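Local atomic coordinates of alpha-amylase G-6 (Bacillus halodurans, PDB entry 2C3G), a protein that probably binds starch and related alpha-glucans through this piece of it, a family 26 carbohydrate-binding module. Residues L7-K13 with D48-I54; E58-F64 with G79-D83; T19-Y24 with W36-M42. All coordinates share one frame. Numbering follows the deposited sequence.

Contact 1 of 3, residues L7-K13 with D48-I54; sequences LTIYFKK and DWYTHTI. With CD (cadmium ion), chain D; CD (cadmium ion), chain B.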
loop_
_atom_site.group_PDB
_atom_site.type_symbol
_atom_site.label_atom_id
_atom_site.label_comp_id
_atom_site.label_asym_id
_atom_site.label_seq_id
_atom_site.Cartn_x
_atom_site.Cartn_y
_atom_site.Cartn_z
ATOM N N LEU A 7 -0.513 -5.127 -8.237
ATOM C CA LEU A 7 -0.626 -3.718 -7.868
ATOM C C LEU A 7 0.583 -3.287 -7.065
ATOM O O LEU A 7 0.787 -3.773 -5.960
ATOM C CB LEU A 7 -1.976 -3.444 -7.169
ATOM C CG LEU A 7 -3.127 -2.674 -7.869
ATOM C CD1 LEU A 7 -3.117 -2.619 -9.399
ATOM C CD2 LEU A 7 -4.496 -3.157 -7.401
ATOM N N THR A 8 1.421 -2.438 -7.660
ATOM C CA THR A 8 2.589 -1.872 -6.984
ATOM C C THR A 8 2.182 -0.554 -6.355
ATOM O O THR A 8 1.551 0.284 -6.990
ATOM C CB THR A 8 3.780 -1.637 -7.951
ATOM O OG1 THR A 8 4.200 -2.881 -8.498
ATOM C CG2 THR A 8 5.027 -1.140 -7.163
ATOM N N ILE A 9 2.512 -0.382 -5.090
ATOM C CA ILE A 9 2.116 0.814 -4.382
ATOM C C ILE A 9 3.357 1.395 -3.735
ATOM O O ILE A 9 4.132 0.664 -3.134
ATOM C CB ILE A 9 0.917 0.505 -3.386
ATOM C CG1 ILE A 9 -0.427 0.616 -4.122
ATOM C CG2 ILE A 9 0.760 1.568 -2.313
ATOM C CD1 ILE A 9 -0.838 -0.544 -4.874
ATOM N N TYR A 10 3.573 2.698 -3.918
ATOM C CA TYR A 10 4.675 3.402 -3.265
ATOM C C TYR A 10 4.093 4.375 -2.282
ATOM O O TYR A 10 3.125 5.058 -2.579
ATOM C CB TYR A 10 5.549 4.182 -4.244
ATOM C CG TYR A 10 6.238 3.345 -5.277
ATOM C CD1 TYR A 10 7.583 3.003 -5.140
ATOM C CD2 TYR A 10 5.541 2.891 -6.389
ATOM C CE1 TYR A 10 8.222 2.229 -6.109
ATOM C CE2 TYR A 10 6.150 2.122 -7.356
ATOM C CZ TYR A 10 7.483 1.796 -7.210
ATOM O OH TYR A 10 8.074 1.039 -8.162
ATOM N N PHE A 11 4.697 4.422 -1.105
ATOM C CA PHE A 11 4.207 5.246 -0.034
ATOM C C PHE A 11 5.278 6.218 0.449
ATOM O O PHE A 11 6.369 5.815 0.800
ATOM C CB PHE A 11 3.770 4.319 1.099
ATOM C CG PHE A 11 3.223 5.033 2.281
ATOM C CD1 PHE A 11 2.294 6.056 2.119
ATOM C CD2 PHE A 11 3.629 4.681 3.542
ATOM C CE1 PHE A 11 1.784 6.728 3.209
ATOM C CE2 PHE A 11 3.143 5.350 4.642
ATOM C CZ PHE A 11 2.208 6.382 4.470
ATOM N N LYS A 12 4.952 7.503 0.481
ATOM C CA LYS A 12 5.842 8.475 1.082
ATOM C C LYS A 12 5.512 8.558 2.557
ATOM O O LYS A 12 4.499 9.169 2.956
ATOM C CB LYS A 12 5.741 9.833 0.404
ATOM C CG LYS A 12 6.788 10.762 0.920
ATOM C CD LYS A 12 7.526 11.448 -0.173
ATOM C CE LYS A 12 7.326 12.923 -0.055
ATOM N NZ LYS A 12 8.396 13.673 -0.783
ATOM N N LYS A 13 6.347 7.891 3.354
ATOM C CA LYS A 13 6.092 7.706 4.783
ATOM C C LYS A 13 6.323 9.007 5.541
ATOM O O LYS A 13 7.358 9.663 5.344
ATOM C CB LYS A 13 6.980 6.591 5.350
ATOM C CG LYS A 13 6.755 6.275 6.828
ATOM C CD LYS A 13 7.858 5.359 7.417
ATOM C CE LYS A 13 9.136 6.108 7.847
ATOM N NZ LYS A 13 8.916 7.244 8.810
ATOM N N ASP A 48 12.035 8.988 1.586
ATOM C CA ASP A 48 10.939 8.534 2.445
ATOM C C ASP A 48 9.960 7.658 1.680
ATOM O O ASP A 48 8.905 7.358 2.193
ATOM C CB ASP A 48 10.189 9.723 3.040
ATOM C CG ASP A 48 11.079 10.632 3.858
ATOM O OD1 ASP A 48 12.061 10.156 4.434
ATOM O OD2 ASP A 48 10.858 11.833 4.007
ATOM N N TRP A 49 10.291 7.267 0.442
ATOM C CA TRP A 49 9.438 6.329 -0.313
ATOM C C TRP A 49 9.651 4.857 0.088
ATOM O O TRP A 49 10.758 4.374 0.197
ATOM C CB TRP A 49 9.573 6.481 -1.840
ATOM C CG TRP A 49 9.037 7.797 -2.419
ATOM C CD1 TRP A 49 9.769 8.904 -2.787
ATOM C CD2 TRP A 49 7.665 8.119 -2.703
ATOM N NE1 TRP A 49 8.933 9.895 -3.260
ATOM C CE2 TRP A 49 7.635 9.440 -3.215
ATOM C CE3 TRP A 49 6.447 7.441 -2.533
ATOM C CZ2 TRP A 49 6.435 10.068 -3.615
ATOM C CZ3 TRP A 49 5.273 8.058 -2.919
ATOM C CH2 TRP A 49 5.275 9.366 -3.441
ATOM N N TYR A 50 8.552 4.152 0.263
ATOM C CA TYR A 50 8.563 2.730 0.559
ATOM C C TYR A 50 7.608 2.092 -0.432
ATOM O O TYR A 50 6.797 2.768 -1.023
ATOM C CB TYR A 50 8.108 2.515 1.987
ATOM C CG TYR A 50 9.133 2.945 3.016
ATOM C CD1 TYR A 50 9.910 1.991 3.679
ATOM C CD2 TYR A 50 9.338 4.305 3.325
ATOM C CE1 TYR A 50 10.853 2.371 4.614
ATOM C CE2 TYR A 50 10.287 4.683 4.268
ATOM C CZ TYR A 50 11.034 3.704 4.902
ATOM O OH TYR A 50 11.963 4.042 5.831
ATOM N N THR A 51 7.707 0.799 -0.647
ATOM C CA THR A 51 6.965 0.197 -1.748
ATOM C C THR A 51 6.630 -1.239 -1.461
ATOM O O THR A 51 7.306 -1.909 -0.675
ATOM C CB THR A 51 7.790 0.287 -3.087
ATOM O OG1 THR A 51 7.034 -0.278 -4.156
ATOM C CG2 THR A 51 8.971 -0.569 -3.026
ATOM N N HIS A 52 5.584 -1.706 -2.123
ATOM C CA HIS A 52 5.189 -3.106 -2.054
ATOM C C HIS A 52 4.229 -3.454 -3.188
ATOM O O HIS A 52 3.344 -2.654 -3.557
ATOM C CB HIS A 52 4.621 -3.471 -0.663
ATOM C CG HIS A 52 4.048 -4.860 -0.580
ATOM N ND1 HIS A 52 4.819 -5.978 -0.341
ATOM C CD2 HIS A 52 2.775 -5.309 -0.720
ATOM C CE1 HIS A 52 4.054 -7.055 -0.350
ATOM N NE2 HIS A 52 2.806 -6.674 -0.569
ATOM N N THR A 53 4.439 -4.646 -3.739
ATOM C CA THR A 53 3.657 -5.181 -4.850
ATOM C C THR A 53 2.763 -6.342 -4.330
ATOM O O THR A 53 3.251 -7.316 -3.746
ATOM C CB THR A 53 4.613 -5.580 -6.004
ATOM O OG1 THR A 53 5.320 -4.416 -6.466
ATOM C CG2 THR A 53 3.854 -5.999 -7.293
ATOM N N ILE A 54 1.448 -6.162 -4.477
ATOM C CA ILE A 54 0.469 -7.238 -4.322
ATOM C C ILE A 54 0.321 -7.991 -5.644
ATOM O O ILE A 54 -0.211 -7.466 -6.603
ATOM C CB ILE A 54 -0.895 -6.667 -3.916
ATOM C CG1 ILE A 54 -0.724 -5.618 -2.809
ATOM C CG2 ILE A 54 -1.850 -7.811 -3.548
ATOM C CD1 ILE A 54 -2.012 -4.808 -2.419
HETATM CD CD CD D . 7.183 -6.496 -0.487
HETATM CD CD CD B . 12.423 11.848 5.993
HETATM O O HOH W 1 9.154 12.882 -3.854
HETATM O O HOH W 2 8.100 12.208 4.507
HETATM O O HOH W 3 7.221 -6.248 -2.798
HETATM O O HOH W 4 12.650 13.623 6.821
#
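Start at Trp-49, the residue with most surface buried here. Its indole lies flat against the aliphatic part of Lys-12: Lys-12 CB sits 3.7 Å from the centroid of the six-membered ring, almost on its normal, a CH-pi contact, and Lys-12 CD is 3.6 Å from Trp-49 CE2. A water then joins the polar tips, accepting from Trp-49 NE1 (3.1 Å) and Lys-12 NZ (3.3 Å). Tyr-10 continues this face, its CB 3.8 Å from Trp-49 CE3, and farther along Thr-8 OG1 and Thr-53 OG1 share a hydrogen bond of 2.8 Å. Tyr-50, the next most buried, goes to the other face beside Phe-11, with CD2 3.9 Å from Lys-13 CB.

Between these two faces the backbones pair antiparallel. Phe-11 N to Tyr-50 O (2.7 Å) and Tyr-50 N to Phe-11 O (2.8 Å) close one hydrogen-bonded pair; Ile-9 with His-52 and Leu-7 with Ile-54 repeat it. Lys-13 N to Asp-48 O (2.9 Å) extends the zip past the strand end, where both carboxylate oxygens of Asp-48 grip a cadmium ion that Asp-15 also binds. His-52 ND1 holds another cadmium at 2.4 Å. With Ile-9, Phe-11 and Ile-54 meeting strands 20-28 and 59-66, this is an inner antiparallel pairing of one sheet of a beta-sandwich, 6-12 its middle strand.

Contact 2 of 3, residues E58-F64 with G79-D83; sequences ESVRLLF and GFFRD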
loop_
_atom_site.group_PDB
_atom_site.type_symbol
_atom_site.label_atom_id
_atom_site.label_comp_id
_atom_site.label_asym_id
_atom_site.label_seq_id
_atom_site.Cartn_x
_atom_site.Cartn_y
_atom_site.Cartn_z
ATOM N N GLU A 58 -6.122 -7.107 -9.552
ATOM C CA GLU A 58 -6.434 -5.956 -10.422
ATOM C C GLU A 58 -7.022 -4.781 -9.645
ATOM O O GLU A 58 -6.883 -3.628 -10.057
ATOM C CB GLU A 58 -7.387 -6.332 -11.555
ATOM C CG GLU A 58 -7.133 -7.701 -12.168
ATOM C CD GLU A 58 -6.524 -7.611 -13.541
ATOM O OE1 GLU A 58 -5.559 -6.832 -13.700
ATOM O OE2 GLU A 58 -6.992 -8.317 -14.466
ATOM N N SER A 59 -7.706 -5.076 -8.538
ATOM C CA SER A 59 -8.168 -4.040 -7.622
ATOM C C SER A 59 -8.089 -4.520 -6.186
ATOM O O SER A 59 -8.036 -5.715 -5.949
ATOM C CB SER A 59 -9.562 -3.509 -8.002
ATOM O OG SER A 59 -10.547 -4.519 -7.997
ATOM N N VAL A 60 -8.088 -3.579 -5.249
ATOM C CA VAL A 60 -7.778 -3.800 -3.838
ATOM C C VAL A 60 -8.368 -2.617 -3.100
ATOM O O VAL A 60 -8.719 -1.601 -3.720
ATOM C CB VAL A 60 -6.231 -3.879 -3.622
ATOM C CG1 VAL A 60 -5.669 -2.776 -2.702
ATOM C CG2 VAL A 60 -5.800 -5.243 -3.195
ATOM N N ARG A 61 -8.510 -2.769 -1.783
ATOM C CA ARG A 61 -8.839 -1.678 -0.882
ATOM C C ARG A 61 -7.679 -1.616 0.078
ATOM O O ARG A 61 -7.314 -2.631 0.635
ATOM C CB ARG A 61 -10.137 -1.978 -0.115
ATOM C CG ARG A 61 -11.293 -1.075 -0.463
ATOM C CD ARG A 61 -12.531 -1.819 -0.868
ATOM N NE ARG A 61 -13.682 -0.917 -1.011
ATOM C CZ ARG A 61 -14.491 -0.871 -2.067
ATOM N NH1 ARG A 61 -15.491 -0.014 -2.088
ATOM N NH2 ARG A 61 -14.303 -1.661 -3.111
ATOM N N LEU A 62 -7.089 -0.438 0.274
ATOM C CA LEU A 62 -5.864 -0.373 1.084
ATOM C C LEU A 62 -5.720 0.749 2.131
ATOM O O LEU A 62 -6.262 1.842 2.006
ATOM C CB LEU A 62 -4.617 -0.450 0.181
ATOM C CG LEU A 62 -4.273 0.736 -0.739
ATOM C CD1 LEU A 62 -3.524 1.819 0.029
ATOM C CD2 LEU A 62 -3.481 0.253 -1.942
ATOM N N LEU A 63 -4.965 0.445 3.174
ATOM C CA LEU A 63 -4.534 1.464 4.129
ATOM C C LEU A 63 -3.042 1.291 4.397
ATOM O O LEU A 63 -2.529 0.184 4.369
ATOM C CB LEU A 63 -5.306 1.348 5.453
ATOM C CG LEU A 63 -6.828 1.497 5.454
ATOM C CD1 LEU A 63 -7.498 0.133 5.638
ATOM C CD2 LEU A 63 -7.273 2.442 6.536
ATOM N N PHE A 64 -2.368 2.401 4.662
ATOM C CA PHE A 64 -1.009 2.395 5.189
ATOM C C PHE A 64 -1.070 2.413 6.710
ATOM O O PHE A 64 -1.998 2.979 7.293
ATOM C CB PHE A 64 -0.235 3.610 4.665
ATOM C CG PHE A 64 -0.240 3.707 3.170
ATOM C CD1 PHE A 64 0.475 2.788 2.408
ATOM C CD2 PHE A 64 -1.001 4.674 2.525
ATOM C CE1 PHE A 64 0.451 2.845 1.011
ATOM C CE2 PHE A 64 -1.028 4.747 1.122
ATOM C CZ PHE A 64 -0.308 3.830 0.364
ATOM N N GLY A 79 -10.552 1.822 3.539
ATOM C CA GLY A 79 -9.361 1.832 2.690
ATOM C C GLY A 79 -9.428 2.726 1.454
ATOM O O GLY A 79 -10.494 3.191 1.064
ATOM N N PHE A 80 -8.273 3.013 0.861
ATOM C CA PHE A 80 -8.235 3.655 -0.464
ATOM C C PHE A 80 -8.515 2.568 -1.486
ATOM O O PHE A 80 -7.926 1.503 -1.399
ATOM C CB PHE A 80 -6.840 4.237 -0.790
ATOM C CG PHE A 80 -6.470 5.483 -0.028
ATOM C CD1 PHE A 80 -7.315 6.583 0.019
ATOM C CD2 PHE A 80 -5.228 5.571 0.601
ATOM C CE1 PHE A 80 -6.948 7.743 0.725
ATOM C CE2 PHE A 80 -4.848 6.724 1.288
ATOM C CZ PHE A 80 -5.709 7.810 1.350
ATOM N N PHE A 81 -9.395 2.825 -2.444
ATOM C CA PHE A 81 -9.616 1.860 -3.522
ATOM C C PHE A 81 -8.632 2.107 -4.658
ATOM O O PHE A 81 -8.476 3.252 -5.094
ATOM C CB PHE A 81 -11.064 1.876 -4.047
ATOM C CG PHE A 81 -11.267 1.023 -5.280
ATOM C CD1 PHE A 81 -11.453 -0.340 -5.173
ATOM C CD2 PHE A 81 -11.232 1.591 -6.562
ATOM C CE1 PHE A 81 -11.607 -1.123 -6.309
ATOM C CE2 PHE A 81 -11.388 0.809 -7.700
ATOM C CZ PHE A 81 -11.576 -0.541 -7.570
ATOM N N ARG A 82 -7.985 1.021 -5.112
ATOM C CA ARG A 82 -7.058 0.962 -6.263
ATOM C C ARG A 82 -7.128 -0.490 -6.767
ATOM O O ARG A 82 -7.373 -1.336 -5.953
ATOM C CB ARG A 82 -5.626 1.073 -5.714
ATOM C CG ARG A 82 -5.131 2.385 -5.235
ATOM C CD ARG A 82 -4.086 2.954 -6.148
ATOM N NE ARG A 82 -4.542 4.266 -6.530
ATOM C CZ ARG A 82 -4.089 4.998 -7.531
ATOM N NH1 ARG A 82 -4.637 6.181 -7.719
ATOM N NH2 ARG A 82 -3.127 4.590 -8.327
ATOM N N ASP A 83 -6.910 -0.921 -8.008
ATOM C CA ASP A 83 -7.302 -0.501 -9.357
ATOM C C ASP A 83 -6.200 -0.074 -10.352
ATOM O O ASP A 83 -6.310 -0.364 -11.531
ATOM C CB ASP A 83 -8.690 0.153 -9.429
ATOM C CG ASP A 83 -8.956 0.879 -10.731
ATOM O OD1 ASP A 83 -9.770 0.401 -11.571
ATOM O OD2 ASP A 83 -8.425 1.980 -10.963
HETATM O O HOH W 5 -12.993 2.046 -0.137
#
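Phe-80 and Phe-81 leave the end of strand 71-82 in opposite directions. Phe-80, with chi1 at m, drops its ring onto the face shared with Leu-62, where CD2 is 4.2 Å from Leu-62 CD1 and CE2 4.3 Å from Phe-64 CE2; Trp-92 and Phe-88 crowd the same ring. Phe-81 takes chi1 t, which swings its ring back over the partner strand: CD1 is 3.3 Å from Val-60 O, and CE1 3.6 Å from Ser-59 CB. Arg-61, chi1 and chi2 both between wells, brings NH2 3.8 Å from Phe-81 CD1 and into a long, weak ion pair with Asp-26. Arg-82 turns its end away from the partner strand, and its NH2 bonds to Gln-84 O. At Gly-79 a CB would clash with Leu-62 N.

Leu-62 N to Phe-80 O is 2.7 Å and Phe-80 N to Leu-62 O 2.6 Å. Val-60 N to Arg-82 O is very short, 2.5 Å; its acceptor is the carbonyl of the cis peptide before Asp-83. This is an antiparallel beta hairpin, strands 59-66 and 71-82.

Contact 3 of 3, residues T19-Y24 with W36-M42; sequences TPHLYY and WSEAPEM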
loop_
_atom_site.group_PDB
_atom_site.type_symbol
_atom_site.label_atom_id
_atom_site.label_comp_id
_atom_site.label_asym_id
_atom_site.label_seq_id
_atom_site.Cartn_x
_atom_site.Cartn_y
_atom_site.Cartn_z
ATOM N N THR A 19 8.137 1.725 11.042
ATOM C CA THR A 19 8.224 0.883 9.834
ATOM C C THR A 19 6.882 0.803 9.107
ATOM O O THR A 19 5.884 0.469 9.751
ATOM C CB THR A 19 8.728 -0.522 10.207
ATOM O OG1 THR A 19 10.154 -0.501 10.350
ATOM C CG2 THR A 19 8.519 -1.514 9.064
ATOM N N PRO A 20 6.829 1.118 7.797
ATOM C CA PRO A 20 5.543 1.152 7.071
ATOM C C PRO A 20 5.067 -0.212 6.589
ATOM O O PRO A 20 5.867 -0.985 6.067
ATOM C CB PRO A 20 5.843 2.045 5.872
ATOM C CG PRO A 20 7.310 1.767 5.563
ATOM C CD PRO A 20 7.957 1.479 6.909
ATOM N N HIS A 21 3.776 -0.484 6.768
ATOM C CA HIS A 21 3.135 -1.729 6.310
ATOM C C HIS A 21 1.907 -1.479 5.405
ATOM O O HIS A 21 1.259 -0.436 5.487
ATOM C CB HIS A 21 2.698 -2.572 7.506
ATOM C CG HIS A 21 3.827 -3.088 8.325
ATOM N ND1 HIS A 21 4.523 -2.298 9.214
ATOM C CD2 HIS A 21 4.385 -4.314 8.392
ATOM C CE1 HIS A 21 5.457 -3.021 9.803
ATOM N NE2 HIS A 21 5.393 -4.247 9.322
ATOM N N LEU A 22 1.599 -2.434 4.535
ATOM C CA LEU A 22 0.478 -2.245 3.610
ATOM C C LEU A 22 -0.675 -3.205 3.922
ATOM O O LEU A 22 -0.590 -4.397 3.663
ATOM C CB LEU A 22 0.920 -2.388 2.140
ATOM C CG LEU A 22 -0.191 -2.094 1.112
ATOM C CD1 LEU A 22 -0.536 -0.604 1.070
ATOM C CD2 LEU A 22 0.105 -2.641 -0.290
ATOM N N TYR A 23 -1.757 -2.666 4.462
ATOM C CA TYR A 23 -2.943 -3.464 4.724
ATOM C C TYR A 23 -3.939 -3.324 3.566
ATOM O O TYR A 23 -4.218 -2.215 3.115
ATOM C CB TYR A 23 -3.595 -3.066 6.065
ATOM C CG TYR A 23 -4.854 -3.855 6.344
ATOM C CD1 TYR A 23 -4.793 -5.222 6.579
ATOM C CD2 TYR A 23 -6.111 -3.238 6.328
ATOM C CE1 TYR A 23 -5.934 -5.949 6.808
ATOM C CE2 TYR A 23 -7.258 -3.962 6.570
ATOM C CZ TYR A 23 -7.161 -5.318 6.801
ATOM O OH TYR A 23 -8.290 -6.063 7.035
ATOM N N TYR A 24 -4.458 -4.458 3.104
ATOM C CA TYR A 24 -5.378 -4.527 1.953
ATOM C C TYR A 24 -6.386 -5.674 2.076
ATOM O O TYR A 24 -6.074 -6.755 2.578
ATOM C CB TYR A 24 -4.619 -4.652 0.622
ATOM C CG TYR A 24 -3.771 -5.892 0.517
ATOM C CD1 TYR A 24 -2.476 -5.907 1.023
ATOM C CD2 TYR A 24 -4.261 -7.053 -0.092
ATOM C CE1 TYR A 24 -1.694 -7.031 0.947
ATOM C CE2 TYR A 24 -3.478 -8.199 -0.186
ATOM C CZ TYR A 24 -2.187 -8.178 0.349
ATOM O OH TYR A 24 -1.374 -9.290 0.271
ATOM N N TRP A 36 -4.561 -7.334 9.936
ATOM C CA TRP A 36 -4.124 -5.967 10.242
ATOM C C TRP A 36 -2.702 -5.958 10.837
ATOM O O TRP A 36 -1.908 -5.052 10.581
ATOM C CB TRP A 36 -5.134 -5.301 11.180
ATOM C CG TRP A 36 -4.829 -3.889 11.602
ATOM C CD1 TRP A 36 -4.374 -3.490 12.821
ATOM C CD2 TRP A 36 -4.997 -2.689 10.833
ATOM N NE1 TRP A 36 -4.231 -2.123 12.863
ATOM C CE2 TRP A 36 -4.605 -1.603 11.654
ATOM C CE3 TRP A 36 -5.424 -2.417 9.523
ATOM C CZ2 TRP A 36 -4.634 -0.267 11.213
ATOM C CZ3 TRP A 36 -5.451 -1.089 9.087
ATOM C CH2 TRP A 36 -5.057 -0.036 9.929
ATOM N N SER A 37 -2.384 -6.993 11.606
ATOM C CA SER A 37 -1.100 -7.097 12.287
ATOM C C SER A 37 -0.092 -7.937 11.500
ATOM O O SER A 37 1.100 -7.913 11.815
ATOM C CB SER A 37 -1.291 -7.701 13.687
ATOM O OG SER A 37 -1.259 -9.130 13.630
ATOM N N GLU A 38 -0.577 -8.688 10.507
ATOM C CA GLU A 38 0.273 -9.471 9.607
ATOM C C GLU A 38 0.454 -8.819 8.213
ATOM O O GLU A 38 1.076 -9.409 7.323
ATOM C CB GLU A 38 -0.239 -10.914 9.504
ATOM C CG GLU A 38 -0.678 -11.393 8.115
ATOM C CD GLU A 38 -0.932 -12.896 8.049
ATOM O OE1 GLU A 38 -0.071 -13.670 8.545
ATOM O OE2 GLU A 38 -1.989 -13.312 7.497
ATOM N N ALA A 39 -0.091 -7.608 8.041
ATOM C CA ALA A 39 0.157 -6.788 6.848
ATOM C C ALA A 39 1.652 -6.775 6.465
ATOM O O ALA A 39 2.526 -6.638 7.342
ATOM C CB ALA A 39 -0.370 -5.358 7.046
ATOM N N PRO A 40 1.940 -6.956 5.177
ATOM C CA PRO A 40 3.319 -6.978 4.690
ATOM C C PRO A 40 4.043 -5.664 4.922
ATOM O O PRO A 40 3.455 -4.588 4.776
ATOM C CB PRO A 40 3.163 -7.205 3.180
ATOM C CG PRO A 40 1.797 -7.800 3.003
ATOM C CD PRO A 40 0.969 -7.168 4.087
ATOM N N GLU A 41 5.319 -5.777 5.280
ATOM C CA GLU A 41 6.238 -4.647 5.297
ATOM C C GLU A 41 6.350 -4.020 3.912
ATOM O O GLU A 41 6.365 -4.707 2.899
ATOM C CB GLU A 41 7.632 -5.087 5.789
ATOM C CG GLU A 41 8.586 -3.957 6.171
ATOM C CD GLU A 41 10.057 -4.407 6.236
ATOM O OE1 GLU A 41 10.319 -5.561 6.664
ATOM O OE2 GLU A 41 10.957 -3.615 5.845
ATOM N N MET A 42 6.411 -2.698 3.898
ATOM C CA MET A 42 6.734 -1.963 2.691
ATOM C C MET A 42 8.233 -1.746 2.590
ATOM O O MET A 42 8.806 -0.980 3.321
ATOM C CB MET A 42 5.932 -0.668 2.621
ATOM C CG MET A 42 4.459 -0.918 2.388
ATOM S SD MET A 42 3.607 0.578 2.023
ATOM C CE MET A 42 3.899 0.686 0.301
#
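The loop 36-42 drapes along the open edge of strand 20-24 and plugs its hollows one after another. Ala-39 is the smallest plug: its methyl drops between the side chains of His-21 and Tyr-23, with CB 4.2 Å from His-21 CB, 4.1 Å from Tyr-23 CB and 3.5 Å from Leu-22 O. On the strand's other face Met-42 fills the gap between Pro-20 and Leu-22, its CB 4.1 Å from Pro-20 CG and its CG 3.8 Å from Leu-22 CB. Pro-40 pushes its CD to 4.1 Å from Tyr-24 CE1. Trp-36 closes the row, presenting an edge to the Tyr-23 ring face in an offset edge-to-face pair, CE3 to Tyr-23 CD2 3.4 Å. Two backbone bonds set the spacing: Leu-22 N to Pro-40 O, 2.9 Å, and Met-42 N to Pro-20 O, 2.8 Å. The loop thus flanks strand 20-28 on one side while strand 59-66 pairs with it on the other, and Leu-22 and Met-42 both reach Phe-64 between the sheets.

Contacts 1 and 2 are true strand pairings, one in each sheet of the sandwich; contact 3 joins a loop to the edge of contact 2's sheet by two backbone hydrogen bonds and side-chain packing. All three are partly buried, with inner residues that meet: Phe-64 CD2 lies 3.5 Å from Phe-11 CE1, Phe-64 CE1 3.6 Å from Leu-22 CD1, and Met-42 CE 3.4 Å from Ile-9 O. Elsewhere the chemistry diverges. Contact 1 has exposed Lys-12 over buried Trp-49, and cadmium ligands at the strand end (Asp-48) and on the inward-facing side (His-52); contact 2 exposes Phe-81 beside Arg-61, contact 3 Trp-36 and Glu-41.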